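Local coordinates for protein activated BY transcription factor SSRB (Salmonella enterica, PDB 2WNW) that belongs to glycosyl hydrolase family 30, is named for activation by the transcription factor SsrB, and joins a TIM barrel to a beta-sandwich domain, at residues A[125-130]-A[137-142]; A[86-91]-A[184-189]; A[173-178]-A[226-231]. One frame throughout, in Å; residues are numbered along the deposited sequence.

Contact 1: residues A[125-130]-A[137-142]; sequences PLISGA and MKLMAS
Ile127 and Ala130, one turn apart on helix 124-133, meet Leu139 within strand 138-143 and Met137 just ahead of it, and everything that passes between the two segments is apolar. Two side-chain pairs make up the contact. In the first, the branch methyl CG2 of Ile127 meets the terminal methyl CD1 of Leu139 at 4.3 Å, a loose methyl-to-methyl touch. Leu139 is stretched beyond CB, with CD1 anti to CA (chi2 176°), which carries that methyl out from the strand to the helix.

The second pair sets a sulfur against a methyl: Met137 SD lies 4.1 Å from Ala130 CB. Here the methionine spans most of the distance, since the alanine has a single carbon to offer. The Met137 chain runs straight from CA to SD and then bends at chi3 (69°), so the sulfur rather than CE faces the helix, while CE turns back to lie 4.0 Å from CD2 of Leu139.

No hydrogen bond crosses between the segments. The helix satisfies its own backbone, with Gly129 N bonded to Pro125 O, while the strand is tied into the sheet on both sides, Met140 to Ala86 and Met88, Leu139 to Gln189 and Ala190. Phe76 of helix 65-76 packs on both Ala130 and Met137. With strand 85-90 before the helix and its parallel neighbour 138-143 after it, this is the returning half of a beta-alpha-beta crossover, the repeating step of a TIM barrel, with the helix laid against the outside of the sheet.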
loop_
_atom_site.group_PDB
_atom_site.type_symbol
_atom_site.label_atom_id
_atom_site.label_comp_id
_atom_site.label_asym_id
_atom_site.label_seq_id
_atom_site.Cartn_x
_atom_site.Cartn_y
_atom_site.Cartn_z
ATOM N N PRO A 125 19.349 -27.574 23.945
ATOM C CA PRO A 125 20.413 -28.056 23.052
ATOM C C PRO A 125 20.358 -27.373 21.679
ATOM O O PRO A 125 21.376 -26.915 21.158
ATOM C CB PRO A 125 20.132 -29.555 22.969
ATOM C CG PRO A 125 19.594 -29.855 24.334
ATOM C CD PRO A 125 18.623 -28.705 24.548
ATOM N N LEU A 126 19.163 -27.302 21.101
ATOM C CA LEU A 126 18.977 -26.667 19.794
ATOM C C LEU A 126 19.358 -25.186 19.869
ATOM O O LEU A 126 20.158 -24.695 19.067
ATOM C CB LEU A 126 17.512 -26.779 19.357
ATOM C CG LEU A 126 17.167 -26.822 17.862
ATOM C CD1 LEU A 126 15.698 -26.460 17.703
ATOM C CD2 LEU A 126 18.042 -25.876 17.059
ATOM N N ILE A 127 18.777 -24.478 20.835
ATOM C CA ILE A 127 19.048 -23.052 21.008
ATOM C C ILE A 127 20.533 -22.776 21.219
ATOM O O ILE A 127 21.092 -21.856 20.620
ATOM C CB ILE A 127 18.261 -22.474 22.206
ATOM C CG1 ILE A 127 16.759 -22.643 21.971
ATOM C CG2 ILE A 127 18.591 -21.000 22.381
ATOM C CD1 ILE A 127 15.912 -22.313 23.180
ATOM N N SER A 128 21.172 -23.571 22.073
ATOM C CA SER A 128 22.595 -23.392 22.342
ATOM C C SER A 128 23.414 -23.605 21.075
ATOM O O SER A 128 24.388 -22.892 20.826
ATOM C CB SER A 128 23.055 -24.363 23.429
ATOM O OG SER A 128 22.398 -24.083 24.651
ATOM N N GLY A 129 23.014 -24.586 20.274
ATOM C CA GLY A 129 23.723 -24.857 19.037
ATOM C C GLY A 129 23.652 -23.671 18.092
ATOM O O GLY A 129 24.644 -23.313 17.452
ATOM N N ALA A 130 22.473 -23.061 18.007
ATOM C CA ALA A 130 22.264 -21.909 17.141
ATOM C C ALA A 130 23.084 -20.725 17.640
ATOM O O ALA A 130 23.728 -20.025 16.858
ATOM C CB ALA A 130 20.781 -21.544 17.113
ATOM N N MET A 137 22.167 -13.444 18.477
ATOM C CA MET A 137 20.757 -13.567 18.119
ATOM C C MET A 137 19.896 -12.872 19.167
ATOM O O MET A 137 20.191 -12.935 20.360
ATOM C CB MET A 137 20.329 -15.035 18.073
ATOM C CG MET A 137 20.904 -15.859 16.952
ATOM S SD MET A 137 20.154 -17.500 17.008
ATOM C CE MET A 137 18.465 -17.095 16.520
ATOM N N LYS A 138 18.832 -12.217 18.719
ATOM C CA LYS A 138 17.910 -11.546 19.628
ATOM C C LYS A 138 16.765 -12.539 19.832
ATOM O O LYS A 138 16.025 -12.845 18.892
ATOM C CB LYS A 138 17.389 -10.253 18.998
ATOM C CG LYS A 138 16.384 -9.500 19.854
ATOM C CD LYS A 138 15.795 -8.312 19.107
ATOM C CE LYS A 138 14.748 -7.600 19.952
ATOM N NZ LYS A 138 14.079 -6.485 19.224
ATOM N N LEU A 139 16.620 -13.041 21.056
ATOM C CA LEU A 139 15.595 -14.031 21.355
ATOM C C LEU A 139 14.350 -13.479 22.046
ATOM O O LEU A 139 14.436 -12.650 22.956
ATOM C CB LEU A 139 16.203 -15.152 22.209
ATOM C CG LEU A 139 17.508 -15.759 21.675
ATOM C CD1 LEU A 139 18.051 -16.784 22.664
ATOM C CD2 LEU A 139 17.262 -16.405 20.323
ATOM N N MET A 140 13.195 -13.963 21.604
ATOM C CA MET A 140 11.909 -13.554 22.152
ATOM C C MET A 140 11.191 -14.768 22.738
ATOM O O MET A 140 11.190 -15.841 22.138
ATOM C CB MET A 140 11.053 -12.938 21.047
ATOM C CG MET A 140 9.666 -12.492 21.486
ATOM S SD MET A 140 8.769 -11.776 20.094
ATOM C CE MET A 140 7.198 -11.362 20.839
ATOM N N ALA A 141 10.586 -14.600 23.909
ATOM C CA ALA A 141 9.864 -15.694 24.551
ATOM C C ALA A 141 8.411 -15.284 24.742
ATOM O O ALA A 141 8.126 -14.145 25.119
ATOM C CB ALA A 141 10.505 -16.036 25.898
ATOM N N SER A 142 7.498 -16.215 24.466
ATOM C CA SER A 142 6.062 -15.976 24.589
ATOM C C SER A 142 5.371 -17.192 25.194
ATOM O O SER A 142 5.720 -18.327 24.880
ATOM C CB SER A 142 5.428 -15.726 23.212
ATOM O OG SER A 142 6.044 -14.655 22.523
#

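Contact 2: residues A[86-91]-A[184-189]; sequences ARMPIQ and HGINVQ
Met88 runs its side chain outward from strand 85-90 and lays its end methyl against Val188, with CE 3.6 Å from Val188 CG2. The two side chains meet at a slant, and the valine offers one branch: CG2 stands anti to its own carbonyl carbon, while CG1 takes the position anti to the backbone N. Ile186 adds a more distant touch from the same loop, its branch methyl CG2 being 4.3 Å from Met88 CE. One methyl group therefore makes both contacts, and both are purely apolar.

The methionine starts with CG held between the backbone N and the carbonyl carbon (chi1 51°), then stays extended to CE. Alternation along the strand sends the neighbouring Arg87 to the other side of the sheet, into the barrel, where it forms salt bridges with Asp239 and Glu294. On the loop side, Gly185 ends helix 167-183 in a Schellman motif, with Ile186 N bonded to Tyr181 O, and the chain then heads for strand 190-192. Met88 is thus enclosed between the sheet and its outer layer, with Ile127 of helix 124-133 and Tyr177 of helix 167-183 also packing on it.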
loop_
_atom_site.group_PDB
_atom_site.type_symbol
_atom_site.label_atom_id
_atom_site.label_comp_id
_atom_site.label_asym_id
_atom_site.label_seq_id
_atom_site.Cartn_x
_atom_site.Cartn_y
_atom_site.Cartn_z
ATOM N N ALA A 86 14.596 -14.920 16.860
ATOM C CA ALA A 86 13.979 -16.199 17.175
ATOM C C ALA A 86 12.886 -15.995 18.211
ATOM O O ALA A 86 12.893 -15.016 18.959
ATOM C CB ALA A 86 15.021 -17.186 17.701
ATOM N N ARG A 87 11.934 -16.920 18.233
ATOM C CA ARG A 87 10.849 -16.879 19.204
ATOM C C ARG A 87 10.773 -18.283 19.779
ATOM O O ARG A 87 11.024 -19.264 19.074
ATOM C CB ARG A 87 9.526 -16.496 18.528
ATOM C CG ARG A 87 8.312 -16.436 19.465
ATOM C CD ARG A 87 7.241 -15.501 18.895
ATOM N NE ARG A 87 5.993 -15.470 19.665
ATOM C CZ ARG A 87 4.917 -16.209 19.391
ATOM N NH1 ARG A 87 4.921 -17.056 18.366
ATOM N NH2 ARG A 87 3.819 -16.080 20.123
ATOM N N MET A 88 10.460 -18.375 21.062
ATOM C CA MET A 88 10.355 -19.666 21.731
ATOM C C MET A 88 9.251 -19.597 22.777
ATOM O O MET A 88 8.916 -18.521 23.270
ATOM C CB MET A 88 11.695 -20.035 22.368
ATOM C CG MET A 88 12.297 -18.943 23.236
ATOM S SD MET A 88 14.061 -19.225 23.452
ATOM C CE MET A 88 14.485 -17.914 24.604
ATOM N N PRO A 89 8.666 -20.750 23.123
ATOM C CA PRO A 89 7.588 -20.807 24.106
ATOM C C PRO A 89 7.992 -20.935 25.569
ATOM O O PRO A 89 8.963 -21.618 25.907
ATOM C CB PRO A 89 6.788 -22.017 23.642
ATOM C CG PRO A 89 7.880 -22.957 23.227
ATOM C CD PRO A 89 8.817 -22.050 22.438
ATOM N N ILE A 90 7.233 -20.252 26.422
ATOM C CA ILE A 90 7.411 -20.306 27.868
ATOM C C ILE A 90 6.346 -21.347 28.225
ATOM O O ILE A 90 5.148 -21.058 28.207
ATOM C CB ILE A 90 7.099 -18.935 28.524
ATOM C CG1 ILE A 90 8.105 -17.892 28.024
ATOM C CG2 ILE A 90 7.144 -19.053 30.048
ATOM C CD1 ILE A 90 7.860 -16.474 28.542
ATOM N N GLN A 91 6.813 -22.557 28.527
ATOM C CA GLN A 91 5.976 -23.724 28.812
ATOM C C GLN A 91 5.488 -24.244 27.453
ATOM O O GLN A 91 5.862 -23.707 26.412
ATOM C CB GLN A 91 4.810 -23.389 29.755
ATOM C CG GLN A 91 5.290 -22.832 31.101
ATOM C CD GLN A 91 4.249 -22.897 32.207
ATOM O OE1 GLN A 91 3.055 -22.672 31.980
ATOM N NE2 GLN A 91 4.705 -23.181 33.421
ATOM N N HIS A 184 22.011 -21.038 31.533
ATOM C CA HIS A 184 22.474 -21.916 30.465
ATOM C C HIS A 184 23.037 -21.120 29.291
ATOM O O HIS A 184 23.149 -21.628 28.174
ATOM C CB HIS A 184 21.326 -22.818 30.000
ATOM C CG HIS A 184 20.894 -23.815 31.031
ATOM N ND1 HIS A 184 21.349 -25.117 31.045
ATOM C CD2 HIS A 184 20.081 -23.691 32.106
ATOM C CE1 HIS A 184 20.834 -25.751 32.084
ATOM N NE2 HIS A 184 20.062 -24.908 32.745
ATOM N N GLY A 185 23.388 -19.865 29.556
ATOM C CA GLY A 185 23.953 -19.006 28.530
ATOM C C GLY A 185 22.976 -18.494 27.486
ATOM O O GLY A 185 23.387 -18.105 26.395
ATOM N N ILE A 186 21.687 -18.481 27.809
ATOM C CA ILE A 186 20.682 -18.008 26.860
ATOM C C ILE A 186 20.013 -16.735 27.372
ATOM O O ILE A 186 19.257 -16.762 28.348
ATOM C CB ILE A 186 19.601 -19.081 26.616
ATOM C CG1 ILE A 186 20.265 -20.394 26.190
ATOM C CG2 ILE A 186 18.633 -18.612 25.534
ATOM C CD1 ILE A 186 19.311 -21.575 26.126
ATOM N N ASN A 187 20.305 -15.619 26.711
ATOM C CA ASN A 187 19.733 -14.337 27.101
ATOM C C ASN A 187 18.534 -13.995 26.232
ATOM O O ASN A 187 18.579 -14.123 25.008
ATOM C CB ASN A 187 20.784 -13.233 26.995
ATOM C CG ASN A 187 21.986 -13.490 27.884
ATOM O OD1 ASN A 187 21.849 -13.672 29.092
ATOM N ND2 ASN A 187 23.172 -13.505 27.288
ATOM N N VAL A 188 17.459 -13.565 26.878
ATOM C CA VAL A 188 16.236 -13.194 26.182
ATOM C C VAL A 188 16.156 -11.673 26.149
ATOM O O VAL A 188 16.450 -11.010 27.146
ATOM C CB VAL A 188 15.005 -13.781 26.912
ATOM C CG1 VAL A 188 13.712 -13.346 26.225
ATOM C CG2 VAL A 188 15.111 -15.297 26.938
ATOM N N GLN A 189 15.774 -11.118 25.004
ATOM C CA GLN A 189 15.681 -9.673 24.874
ATOM C C GLN A 189 14.263 -9.176 24.646
ATOM O O GLN A 189 14.015 -7.971 24.670
ATOM C CB GLN A 189 16.576 -9.184 23.734
ATOM C CG GLN A 189 18.038 -9.565 23.884
ATOM C CD GLN A 189 18.906 -8.956 22.798
ATOM O OE1 GLN A 189 19.993 -9.453 22.507
ATOM N NE2 GLN A 189 18.432 -7.868 22.201
#

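Contact 3: residues A[173-178]-A[226-231]; sequences IIINYL and ARQGMD
Leu178 and Met230 lie alongside one another, pointing opposite ways, where two successive outer helices of the TIM barrel, 167-183 and 210-227, come together. Each reaches beyond the other's tip: Met230 SD lies 3.8 Å from Leu178 CD1, while the methionine's CE carries on to within 4.1 Å of Leu178 CB. The methionine can reach so far back along the leucine because its chain is extended beyond CG (chi2 177°, chi3 165°).

A turn earlier on helix 167-183, Gln228 lies across the branch methyl of Ile175. The glutamine folds over at chi2 (-71°), and the flank of its chain and amide, rather than its end alone, comes to rest on that methyl. This is van der Waals packing of an amide on a methyl, and no hydrogen bond joins the two segments.

Between Gln228 and Met230 the chain leaves the helix through a Schellman motif, with Gly229 at positive phi and its N bonded to Ala226 O at 2.8 Å. That turn places both side chains facing helix 167-183, where Leu179 touches each of them. Leu225, still within helix 210-227, packs on both Ile175 and Leu178 and continues the apolar seam. At the glutamine, Ile175 CG2 sits equally close to CG and OE1 of Gln228, 3.8 Å from either atom.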
loop_
_atom_site.group_PDB
_atom_site.type_symbol
_atom_site.label_atom_id
_atom_site.label_comp_id
_atom_site.label_asym_id
_atom_site.label_seq_id
_atom_site.Cartn_x
_atom_site.Cartn_y
_atom_site.Cartn_z
ATOM N N ILE A 173 7.005 -16.828 37.757
ATOM C CA ILE A 173 7.452 -18.008 37.025
ATOM C C ILE A 173 8.211 -17.577 35.776
ATOM O O ILE A 173 9.246 -18.155 35.443
ATOM C CB ILE A 173 6.268 -18.898 36.597
ATOM C CG1 ILE A 173 5.646 -19.553 37.831
ATOM C CG2 ILE A 173 6.742 -19.960 35.598
ATOM C CD1 ILE A 173 4.487 -20.454 37.510
ATOM N N ILE A 174 7.689 -16.562 35.090
ATOM C CA ILE A 174 8.335 -16.057 33.880
ATOM C C ILE A 174 9.729 -15.529 34.208
ATOM O O ILE A 174 10.663 -15.711 33.432
ATOM C CB ILE A 174 7.484 -14.951 33.210
ATOM C CG1 ILE A 174 6.193 -15.566 32.659
ATOM C CG2 ILE A 174 8.268 -14.289 32.086
ATOM C CD1 ILE A 174 5.197 -14.556 32.114
ATOM N N ILE A 175 9.877 -14.878 35.357
ATOM C CA ILE A 175 11.190 -14.377 35.747
ATOM C C ILE A 175 12.133 -15.567 35.963
ATOM O O ILE A 175 13.282 -15.544 35.524
ATOM C CB ILE A 175 11.120 -13.538 37.046
ATOM C CG1 ILE A 175 10.319 -12.256 36.797
ATOM C CG2 ILE A 175 12.528 -13.197 37.525
ATOM C CD1 ILE A 175 10.961 -11.301 35.794
ATOM N N ASN A 176 11.651 -16.615 36.627
ATOM C CA ASN A 176 12.501 -17.782 36.852
ATOM C C ASN A 176 12.861 -18.470 35.541
ATOM O O ASN A 176 13.936 -19.059 35.411
ATOM C CB ASN A 176 11.838 -18.766 37.816
ATOM C CG ASN A 176 12.106 -18.413 39.265
ATOM O OD1 ASN A 176 11.276 -17.804 39.937
ATOM N ND2 ASN A 176 13.291 -18.777 39.747
ATOM N N TYR A 177 11.956 -18.392 34.572
ATOM C CA TYR A 177 12.203 -18.954 33.251
ATOM C C TYR A 177 13.412 -18.200 32.687
ATOM O O TYR A 177 14.357 -18.804 32.176
ATOM C CB TYR A 177 10.978 -18.723 32.354
ATOM C CG TYR A 177 11.251 -18.840 30.867
ATOM C CD1 TYR A 177 11.211 -20.075 30.221
ATOM C CD2 TYR A 177 11.550 -17.707 30.107
ATOM C CE1 TYR A 177 11.458 -20.181 28.852
ATOM C CE2 TYR A 177 11.801 -17.802 28.738
ATOM C CZ TYR A 177 11.752 -19.039 28.120
ATOM O OH TYR A 177 11.983 -19.133 26.771
ATOM N N LEU A 178 13.378 -16.873 32.798
ATOM C CA LEU A 178 14.468 -16.038 32.302
ATOM C C LEU A 178 15.787 -16.323 33.025
ATOM O O LEU A 178 16.841 -16.385 32.395
ATOM C CB LEU A 178 14.108 -14.553 32.439
ATOM C CG LEU A 178 12.966 -14.031 31.557
ATOM C CD1 LEU A 178 12.653 -12.585 31.916
ATOM C CD2 LEU A 178 13.358 -14.145 30.087
ATOM N N ALA A 226 12.670 -5.032 36.241
ATOM C CA ALA A 226 13.521 -3.956 36.733
ATOM C C ALA A 226 14.330 -4.409 37.948
ATOM O O ALA A 226 15.538 -4.171 38.018
ATOM C CB ALA A 226 12.668 -2.744 37.091
ATOM N N ARG A 227 13.670 -5.069 38.897
ATOM C CA ARG A 227 14.351 -5.541 40.100
ATOM C C ARG A 227 15.459 -6.543 39.783
ATOM O O ARG A 227 16.414 -6.684 40.550
ATOM C CB ARG A 227 13.347 -6.165 41.080
ATOM C CG ARG A 227 12.400 -5.155 41.721
ATOM C CD ARG A 227 11.742 -5.722 42.972
ATOM N NE ARG A 227 10.747 -6.746 42.673
ATOM C CZ ARG A 227 9.489 -6.483 42.338
ATOM N NH1 ARG A 227 9.069 -5.228 42.262
ATOM N NH2 ARG A 227 8.649 -7.477 42.083
ATOM N N GLN A 228 15.333 -7.236 38.654
ATOM C CA GLN A 228 16.334 -8.213 38.239
ATOM C C GLN A 228 17.394 -7.552 37.367
ATOM O O GLN A 228 18.346 -8.199 36.934
ATOM C CB GLN A 228 15.675 -9.353 37.455
ATOM C CG GLN A 228 14.647 -10.135 38.250
ATOM C CD GLN A 228 15.267 -10.995 39.336
ATOM O OE1 GLN A 228 14.577 -11.446 40.246
ATOM N NE2 GLN A 228 16.572 -11.239 39.237
ATOM N N GLY A 229 17.229 -6.259 37.116
ATOM C CA GLY A 229 18.184 -5.549 36.283
ATOM C C GLY A 229 17.982 -5.878 34.813
ATOM O O GLY A 229 18.910 -5.769 34.011
ATOM N N MET A 230 16.766 -6.290 34.466
ATOM C CA MET A 230 16.424 -6.641 33.089
ATOM C C MET A 230 15.563 -5.531 32.488
ATOM O O MET A 230 14.599 -5.792 31.769
ATOM C CB MET A 230 15.654 -7.965 33.064
ATOM C CG MET A 230 16.390 -9.125 33.726
ATOM S SD MET A 230 15.415 -10.649 33.754
ATOM C CE MET A 230 16.681 -11.855 34.160
ATOM N N ASP A 231 15.937 -4.293 32.792
ATOM C CA ASP A 231 15.231 -3.099 32.338
ATOM C C ASP A 231 15.062 -2.969 30.826
ATOM O O ASP A 231 14.008 -2.550 30.348
ATOM C CB ASP A 231 15.959 -1.857 32.854
ATOM C CG ASP A 231 16.107 -1.853 34.361
ATOM O OD1 ASP A 231 15.250 -1.252 35.044
ATOM O OD2 ASP A 231 17.077 -2.467 34.863
#

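From the N terminus, residues 86-91 come first and open the loop that contact 2 closes 93 residues later. Contact 1 opens and closes inside that loop, joining helix 124-133 to the strand after it. Residues 173-178 also fall within it but find their partner beyond its end, at 226-231, so contacts 2 and 3 cross. Contacts 1 and 2 meet on neighbouring barrel strands, where Met140 O and Met88 N lie 2.8 Å apart, a probable hydrogen bond. Tyr177 ties contact 3 to both others, its OH 3.5 Å from Ala141 CB. Contacts 1 and 2 fasten helix 124-133 and the loop after helix 167-183 to strands 138-143 and 85-90; contact 3 adds the end of helix 210-227.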